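Local coordinates for protein N-acetyl-beta-D glucosaminidase (Rhizomucor miehei CAU432, PDB 4ZM6) that probably cleaves N-acetylglucosamine from glycosides through its family 3 hydrolase region and binds acetyl-CoA in a GCN5-related region linked to glucosamine N-acetylation, at residues A[657-671]-A[846-858]. Sequence-based numbering, arbitrary orientation.
Sequences FPGVPDDDAQSRKAQ and GYKTWRSYRLGHF. With ACO (acetyl coenzyme *a), chain C.
Tyr-853 and Pro-658 meet ring to ring, a worked example of one residue joining a strand pairing to an apolar cluster, here Phe-657, Pro-658 and Pro-661. The tyrosine's CB lies 3.6 Å from Val-660 O. With CG anti to the carbonyl carbon (chi1 -43°), the ring comes alongside both prolines. Pro-658 sits over one face, its CD 3.7 Å from the ring centroid and almost exactly on the normal: a CH-pi contact. CD2 packs on Pro-661 CA, and CE2 reaches Phe-657 CD1 at 3.8 Å, the two side chains crossing at about a right angle; OH is hydrogen-bonded to OD2 of Asp-688, on strand 686-692.

Tyr-853 and Pro-661 form a non-hydrogen-bonded antiparallel pair. In the adjoining hydrogen-bonded pair, Val-660 N to Arg-854 O is nearly straight (173°). Asp-662 N makes a bent bond to Ser-852 O, and Asp-663 OD2 receives Ser-852 N on its syn lone pair at 2.8 Å.

Strand 847-857 of the second acetyltransferase region thus pairs with short strand 660-661, ahead of helix 665-677, whose Ala-670 CB touches acetyl-CoA O5P. This chemistry is consistent with a junction whose register is set by backbone bonds and whose ring is held by proline and Asp-688.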
loop_
_atom_site.group_PDB
_atom_site.type_symbol
_atom_site.label_atom_id
_atom_site.label_comp_id
_atom_site.label_asym_id
_atom_site.label_seq_id
_atom_site.Cartn_x
_atom_site.Cartn_y
_atom_site.Cartn_z
ATOM N N PHE A 657 17.850 -20.666 13.684
ATOM C CA PHE A 657 17.458 -22.023 14.073
ATOM C C PHE A 657 16.749 -22.727 12.906
ATOM O O PHE A 657 16.052 -22.077 12.123
ATOM C CB PHE A 657 16.508 -21.983 15.273
ATOM C CG PHE A 657 17.019 -21.179 16.445
ATOM C CD1 PHE A 657 18.225 -21.496 17.058
ATOM C CD2 PHE A 657 16.272 -20.125 16.963
ATOM C CE1 PHE A 657 18.686 -20.761 18.144
ATOM C CE2 PHE A 657 16.728 -19.389 18.049
ATOM C CZ PHE A 657 17.934 -19.709 18.642
ATOM N N PRO A 658 16.935 -24.056 12.775
ATOM C CA PRO A 658 16.252 -24.837 11.742
ATOM C C PRO A 658 14.834 -25.225 12.146
ATOM O O PRO A 658 14.010 -25.538 11.292
ATOM C CB PRO A 658 17.112 -26.090 11.642
ATOM C CG PRO A 658 17.599 -26.287 13.035
ATOM C CD PRO A 658 17.826 -24.908 13.587
ATOM N N GLY A 659 14.580 -25.235 13.449
ATOM C CA GLY A 659 13.259 -25.480 13.999
ATOM C C GLY A 659 13.207 -24.748 15.319
ATOM O O GLY A 659 13.834 -23.700 15.461
ATOM N N VAL A 660 12.481 -25.293 16.291
ATOM C CA VAL A 660 12.367 -24.639 17.583
ATOM C C VAL A 660 13.261 -25.349 18.592
ATOM O O VAL A 660 13.113 -26.548 18.814
ATOM C CB VAL A 660 10.913 -24.623 18.095
ATOM C CG1 VAL A 660 10.821 -23.849 19.407
ATOM C CG2 VAL A 660 9.985 -24.019 17.047
ATOM N N PRO A 661 14.198 -24.613 19.205
ATOM C CA PRO A 661 15.053 -25.186 20.244
ATOM C C PRO A 661 14.260 -26.007 21.256
ATOM O O PRO A 661 13.087 -25.713 21.509
ATOM C CB PRO A 661 15.659 -23.953 20.918
ATOM C CG PRO A 661 15.681 -22.915 19.852
ATOM C CD PRO A 661 14.541 -23.209 18.915
ATOM N N ASP A 662 14.904 -27.027 21.818
ATOM C CA ASP A 662 14.248 -27.957 22.740
ATOM C C ASP A 662 14.904 -28.054 24.123
ATOM O O ASP A 662 14.317 -28.620 25.045
ATOM C CB ASP A 662 14.214 -29.343 22.100
ATOM C CG ASP A 662 13.290 -30.289 22.816
ATOM O OD1 ASP A 662 12.067 -30.041 22.816
ATOM O OD2 ASP A 662 13.791 -31.279 23.383
ATOM N N ASP A 663 16.093 -27.483 24.284
ATOM C CA ASP A 663 16.920 -27.760 25.458
ATOM C C ASP A 663 16.702 -26.798 26.633
ATOM O O ASP A 663 17.416 -26.878 27.631
ATOM C CB ASP A 663 18.398 -27.785 25.053
ATOM C CG ASP A 663 18.669 -28.741 23.898
ATOM O OD1 ASP A 663 18.244 -29.916 23.974
ATOM O OD2 ASP A 663 19.292 -28.311 22.903
ATOM N N ASP A 664 15.731 -25.896 26.530
ATOM C CA ASP A 664 15.347 -25.076 27.671
ATOM C C ASP A 664 13.834 -24.890 27.712
ATOM O O ASP A 664 13.145 -25.117 26.717
ATOM C CB ASP A 664 16.073 -23.727 27.664
ATOM C CG ASP A 664 15.514 -22.765 26.642
ATOM O OD1 ASP A 664 15.686 -23.024 25.433
ATOM O OD2 ASP A 664 14.907 -21.745 27.045
ATOM N N ALA A 665 13.336 -24.481 28.876
ATOM C CA ALA A 665 11.898 -24.421 29.144
ATOM C C ALA A 665 11.187 -23.333 28.345
ATOM O O ALA A 665 10.122 -23.577 27.791
ATOM C CB ALA A 665 11.652 -24.223 30.635
ATOM N N GLN A 666 11.773 -22.140 28.287
ATOM C CA GLN A 666 11.192 -21.040 27.507
ATOM C C GLN A 666 11.039 -21.415 26.025
ATOM O O GLN A 666 10.083 -20.990 25.365
ATOM C CB GLN A 666 12.024 -19.760 27.654
ATOM N N SER A 667 11.965 -22.218 25.513
ATOM C CA SER A 667 11.884 -22.687 24.134
ATOM C C SER A 667 10.776 -23.718 23.932
ATOM O O SER A 667 9.998 -23.608 22.987
ATOM C CB SER A 667 13.221 -23.264 23.672
ATOM O OG SER A 667 14.183 -22.233 23.547
ATOM N N ARG A 668 10.707 -24.719 24.805
ATOM C CA ARG A 668 9.638 -25.721 24.726
ATOM C C ARG A 668 8.269 -25.058 24.876
ATOM O O ARG A 668 7.312 -25.433 24.201
ATOM C CB ARG A 668 9.831 -26.827 25.771
ATOM C CG ARG A 668 10.716 -27.971 25.296
ATOM C CD ARG A 668 11.142 -28.893 26.432
ATOM N NE ARG A 668 12.072 -28.236 27.349
ATOM C CZ ARG A 668 12.632 -28.815 28.408
ATOM N NH1 ARG A 668 12.375 -30.088 28.701
ATOM N NH2 ARG A 668 13.462 -28.120 29.181
ATOM N N LYS A 669 8.190 -24.057 25.746
ATOM C CA LYS A 669 6.984 -23.240 25.879
ATOM C C LYS A 669 6.610 -22.572 24.550
ATOM O O LYS A 669 5.437 -22.538 24.175
ATOM C CB LYS A 669 7.190 -22.181 26.961
ATOM C CG LYS A 669 5.921 -21.475 27.401
ATOM C CD LYS A 669 6.154 -20.597 28.628
ATOM C CE LYS A 669 6.658 -21.404 29.821
ATOM N NZ LYS A 669 6.479 -20.692 31.120
ATOM N N ALA A 670 7.611 -22.050 23.842
ATOM C CA ALA A 670 7.395 -21.452 22.522
ATOM C C ALA A 670 6.947 -22.478 21.480
ATOM O O ALA A 670 6.308 -22.120 20.498
ATOM C CB ALA A 670 8.649 -20.732 22.048
ATOM N N GLN A 671 7.288 -23.745 21.681
ATOM C CA GLN A 671 6.791 -24.804 20.805
ATOM C C GLN A 671 5.283 -24.968 20.959
ATOM O O GLN A 671 4.563 -25.140 19.975
ATOM C CB GLN A 671 7.468 -26.136 21.110
ATOM C CG GLN A 671 8.959 -26.176 20.826
ATOM C CD GLN A 671 9.575 -27.518 21.157
ATOM O OE1 GLN A 671 10.751 -27.614 21.517
ATOM N NE2 GLN A 671 8.776 -28.564 21.046
ATOM N N GLY A 846 33.707 -38.796 16.273
ATOM C CA GLY A 846 33.868 -37.919 17.438
ATOM C C GLY A 846 32.836 -36.828 17.675
ATOM O O GLY A 846 33.048 -35.965 18.531
ATOM N N TYR A 847 31.721 -36.848 16.939
ATOM C CA TYR A 847 30.657 -35.847 17.137
ATOM C C TYR A 847 29.603 -36.324 18.136
ATOM O O TYR A 847 28.981 -37.368 17.939
ATOM C CB TYR A 847 29.972 -35.484 15.816
ATOM C CG TYR A 847 30.828 -34.674 14.874
ATOM C CD1 TYR A 847 31.064 -33.324 15.107
ATOM C CD2 TYR A 847 31.391 -35.255 13.746
ATOM C CE1 TYR A 847 31.847 -32.580 14.245
ATOM C CE2 TYR A 847 32.175 -34.523 12.875
ATOM C CZ TYR A 847 32.403 -33.188 13.125
ATOM O OH TYR A 847 33.190 -32.472 12.254
ATOM N N LYS A 848 29.418 -35.556 19.207
ATOM C CA LYS A 848 28.307 -35.760 20.134
ATOM C C LYS A 848 27.317 -34.608 19.960
ATOM O O LYS A 848 27.684 -33.550 19.442
ATOM C CB LYS A 848 28.810 -35.877 21.575
ATOM C CG LYS A 848 29.246 -34.582 22.246
ATOM C CD LYS A 848 30.039 -34.895 23.511
ATOM C CE LYS A 848 29.750 -33.926 24.647
ATOM N NZ LYS A 848 30.375 -32.596 24.419
ATOM N N THR A 849 26.067 -34.808 20.378
ATOM C CA THR A 849 25.009 -33.835 20.066
ATOM C C THR A 849 25.178 -32.596 20.943
ATOM O O THR A 849 25.548 -32.693 22.112
ATOM C CB THR A 849 23.558 -34.387 20.197
ATOM O OG1 THR A 849 22.997 -33.998 21.451
ATOM C CG2 THR A 849 23.482 -35.909 20.045
ATOM N N TRP A 850 24.910 -31.437 20.354
ATOM C CA TRP A 850 25.194 -30.156 20.980
ATOM C C TRP A 850 23.907 -29.473 21.423
ATOM O O TRP A 850 23.796 -29.016 22.561
ATOM C CB TRP A 850 25.952 -29.267 19.992
ATOM C CG TRP A 850 26.226 -27.909 20.520
ATOM C CD1 TRP A 850 26.904 -27.599 21.656
ATOM C CD2 TRP A 850 25.820 -26.666 19.938
ATOM N NE1 TRP A 850 26.946 -26.236 21.824
ATOM C CE2 TRP A 850 26.287 -25.640 20.781
ATOM C CE3 TRP A 850 25.103 -26.322 18.787
ATOM C CZ2 TRP A 850 26.067 -24.287 20.509
ATOM C CZ3 TRP A 850 24.885 -24.975 18.516
ATOM C CH2 TRP A 850 25.366 -23.976 19.374
ATOM N N ARG A 851 22.954 -29.379 20.501
ATOM C CA ARG A 851 21.643 -28.814 20.778
ATOM C C ARG A 851 20.607 -29.533 19.915
ATOM O O ARG A 851 20.936 -30.029 18.833
ATOM C CB ARG A 851 21.623 -27.315 20.463
ATOM C CG ARG A 851 22.574 -26.457 21.284
ATOM C CD ARG A 851 22.092 -26.272 22.712
ATOM N NE ARG A 851 23.078 -25.585 23.551
ATOM C CZ ARG A 851 23.349 -24.281 23.500
ATOM N NH1 ARG A 851 22.722 -23.489 22.641
ATOM N NH2 ARG A 851 24.258 -23.758 24.311
ATOM N N SER A 852 19.359 -29.577 20.385
ATOM C CA SER A 852 18.276 -30.243 19.646
ATOM C C SER A 852 17.134 -29.281 19.322
ATOM O O SER A 852 16.889 -28.322 20.055
ATOM C CB SER A 852 17.748 -31.442 20.439
ATOM O OG SER A 852 18.801 -32.333 20.784
ATOM N N TYR A 853 16.448 -29.543 18.213
ATOM C CA TYR A 853 15.313 -28.728 17.776
ATOM C C TYR A 853 14.155 -29.607 17.327
ATOM O O TYR A 853 14.360 -30.723 16.866
ATOM C CB TYR A 853 15.710 -27.816 16.607
ATOM C CG TYR A 853 17.056 -27.145 16.759
ATOM C CD1 TYR A 853 18.211 -27.771 16.319
ATOM C CD2 TYR A 853 17.174 -25.882 17.333
ATOM C CE1 TYR A 853 19.443 -27.168 16.449
ATOM C CE2 TYR A 853 18.411 -25.268 17.465
ATOM C CZ TYR A 853 19.542 -25.923 17.022
ATOM O OH TYR A 853 20.783 -25.340 17.144
ATOM N N ARG A 854 12.938 -29.091 17.448
ATOM C CA ARG A 854 11.765 -29.752 16.886
ATOM C C ARG A 854 11.258 -28.928 15.717
ATOM O O ARG A 854 10.893 -27.763 15.887
ATOM C CB ARG A 854 10.666 -29.891 17.931
ATOM C CG ARG A 854 9.406 -30.583 17.420
ATOM C CD ARG A 854 8.314 -30.598 18.478
ATOM N NE ARG A 854 8.802 -31.156 19.738
ATOM C CZ ARG A 854 8.972 -32.456 19.970
ATOM N NH1 ARG A 854 8.704 -33.362 19.028
ATOM N NH2 ARG A 854 9.435 -32.852 21.153
ATOM N N LEU A 855 11.234 -29.531 14.534
ATOM C CA LEU A 855 10.771 -28.834 13.347
ATOM C C LEU A 855 9.271 -28.599 13.424
ATOM O O LEU A 855 8.559 -29.292 14.153
ATOM C CB LEU A 855 11.102 -29.627 12.083
ATOM C CG LEU A 855 12.575 -29.978 11.851
ATOM C CD1 LEU A 855 12.769 -30.483 10.426
ATOM C CD2 LEU A 855 13.489 -28.789 12.134
ATOM N N GLY A 856 8.811 -27.603 12.676
ATOM C CA GLY A 856 7.391 -27.293 12.548
ATOM C C GLY A 856 7.141 -26.805 11.141
ATOM O O GLY A 856 8.010 -26.176 10.540
ATOM N N HIS A 857 5.959 -27.096 10.610
ATOM C CA HIS A 857 5.593 -26.670 9.263
ATOM C C HIS A 857 4.095 -26.411 9.204
ATOM O O HIS A 857 3.384 -26.632 10.185
ATOM C CB HIS A 857 5.989 -27.735 8.237
ATOM C CG HIS A 857 5.106 -28.944 8.254
ATOM N ND1 HIS A 857 5.316 -30.006 9.108
ATOM C CD2 HIS A 857 4.005 -29.254 7.530
ATOM C CE1 HIS A 857 4.385 -30.920 8.905
ATOM N NE2 HIS A 857 3.577 -30.489 7.952
ATOM N N PHE A 858 3.627 -25.928 8.056
ATOM C CA PHE A 858 2.207 -25.608 7.870
ATOM C C PHE A 858 1.872 -25.468 6.388
ATOM O O PHE A 858 2.656 -24.949 5.594
ATOM C CB PHE A 858 1.830 -24.316 8.615
ATOM C CG PHE A 858 0.360 -23.979 8.541
ATOM C CD1 PHE A 858 -0.552 -24.584 9.399
ATOM C CD2 PHE A 858 -0.116 -23.060 7.612
ATOM C CE1 PHE A 858 -1.904 -24.284 9.332
ATOM C CE2 PHE A 858 -1.470 -22.752 7.539
ATOM C CZ PHE A 858 -2.364 -23.366 8.399
ATOM O OXT PHE A 858 0.796 -25.866 5.945
HETATM N N1A ACO C . -4.393 -11.471 29.030
HETATM C C2A ACO C . -4.263 -12.750 29.453
HETATM N N3A ACO C . -3.551 -13.682 28.781
HETATM C C4A ACO C . -2.903 -13.377 27.625
HETATM C C5A ACO C . -3.011 -12.001 27.104
HETATM C C6A ACO C . -3.808 -11.030 27.887
HETATM N N6A ACO C . -3.938 -9.749 27.464
HETATM N N7A ACO C . -2.309 -11.963 25.966
HETATM C C8A ACO C . -1.794 -13.203 25.761
HETATM N N9A ACO C . -2.153 -14.052 26.745
HETATM C C1B ACO C . -1.755 -15.485 26.833
HETATM C C2B ACO C . -2.803 -16.415 26.228
HETATM O O2B ACO C . -3.052 -17.517 27.110
HETATM C C3B ACO C . -2.244 -16.861 24.885
HETATM O O3B ACO C . -2.554 -18.223 24.532
HETATM P P3B ACO C . -1.917 -19.579 25.159
HETATM O O7A ACO C . -0.655 -19.826 24.358
HETATM O O8A ACO C . -1.722 -19.304 26.632
HETATM O O9A ACO C . -2.990 -20.594 24.884
HETATM C C4B ACO C . -0.747 -16.575 24.986
HETATM O O4B ACO C . -0.542 -15.688 26.097
HETATM C C5B ACO C . -0.210 -15.967 23.697
HETATM O O5B ACO C . 0.921 -15.174 24.029
HETATM P P1A ACO C . 1.248 -13.796 23.284
HETATM O O1A ACO C . 1.252 -12.710 24.335
HETATM O O2A ACO C . 0.427 -13.621 22.035
HETATM O O3A ACO C . 2.740 -14.203 22.857
HETATM P P2A ACO C . 4.012 -13.542 23.564
HETATM O O4A ACO C . 3.924 -12.047 23.365
HETATM O O5A ACO C . 4.151 -14.085 24.957
HETATM O O6A ACO C . 5.180 -14.156 22.652
HETATM C CBP ACO C . 6.754 -15.960 22.280
HETATM C CCP ACO C . 5.302 -15.568 22.498
HETATM C CDP ACO C . 7.270 -15.330 20.995
HETATM C CEP ACO C . 6.829 -17.473 22.148
HETATM C CAP ACO C . 7.538 -15.464 23.497
HETATM O OAP ACO C . 7.297 -16.329 24.602
HETATM C C9P ACO C . 9.016 -15.351 23.256
HETATM O O9P ACO C . 9.480 -14.267 22.927
HETATM N N8P ACO C . 9.777 -16.430 23.429
HETATM C C7P ACO C . 11.215 -16.351 23.259
HETATM C C6P ACO C . 11.879 -17.714 23.168
HETATM C C5P ACO C . 11.585 -18.499 21.902
HETATM O O5P ACO C . 11.670 -19.711 22.009
HETATM N N4P ACO C . 11.294 -17.904 20.734
HETATM C C3P ACO C . 11.087 -18.668 19.500
HETATM C C2P ACO C . 12.373 -18.854 18.686
HETATM S S1P ACO C . 12.273 -20.189 17.518
HETATM C C ACO C . 11.689 -19.495 16.128
HETATM O O ACO C . 11.350 -18.324 16.116
HETATM C CH3 ACO C . 11.589 -20.360 14.913
HETATM O O HOH W 1 17.762 -26.116 22.147
#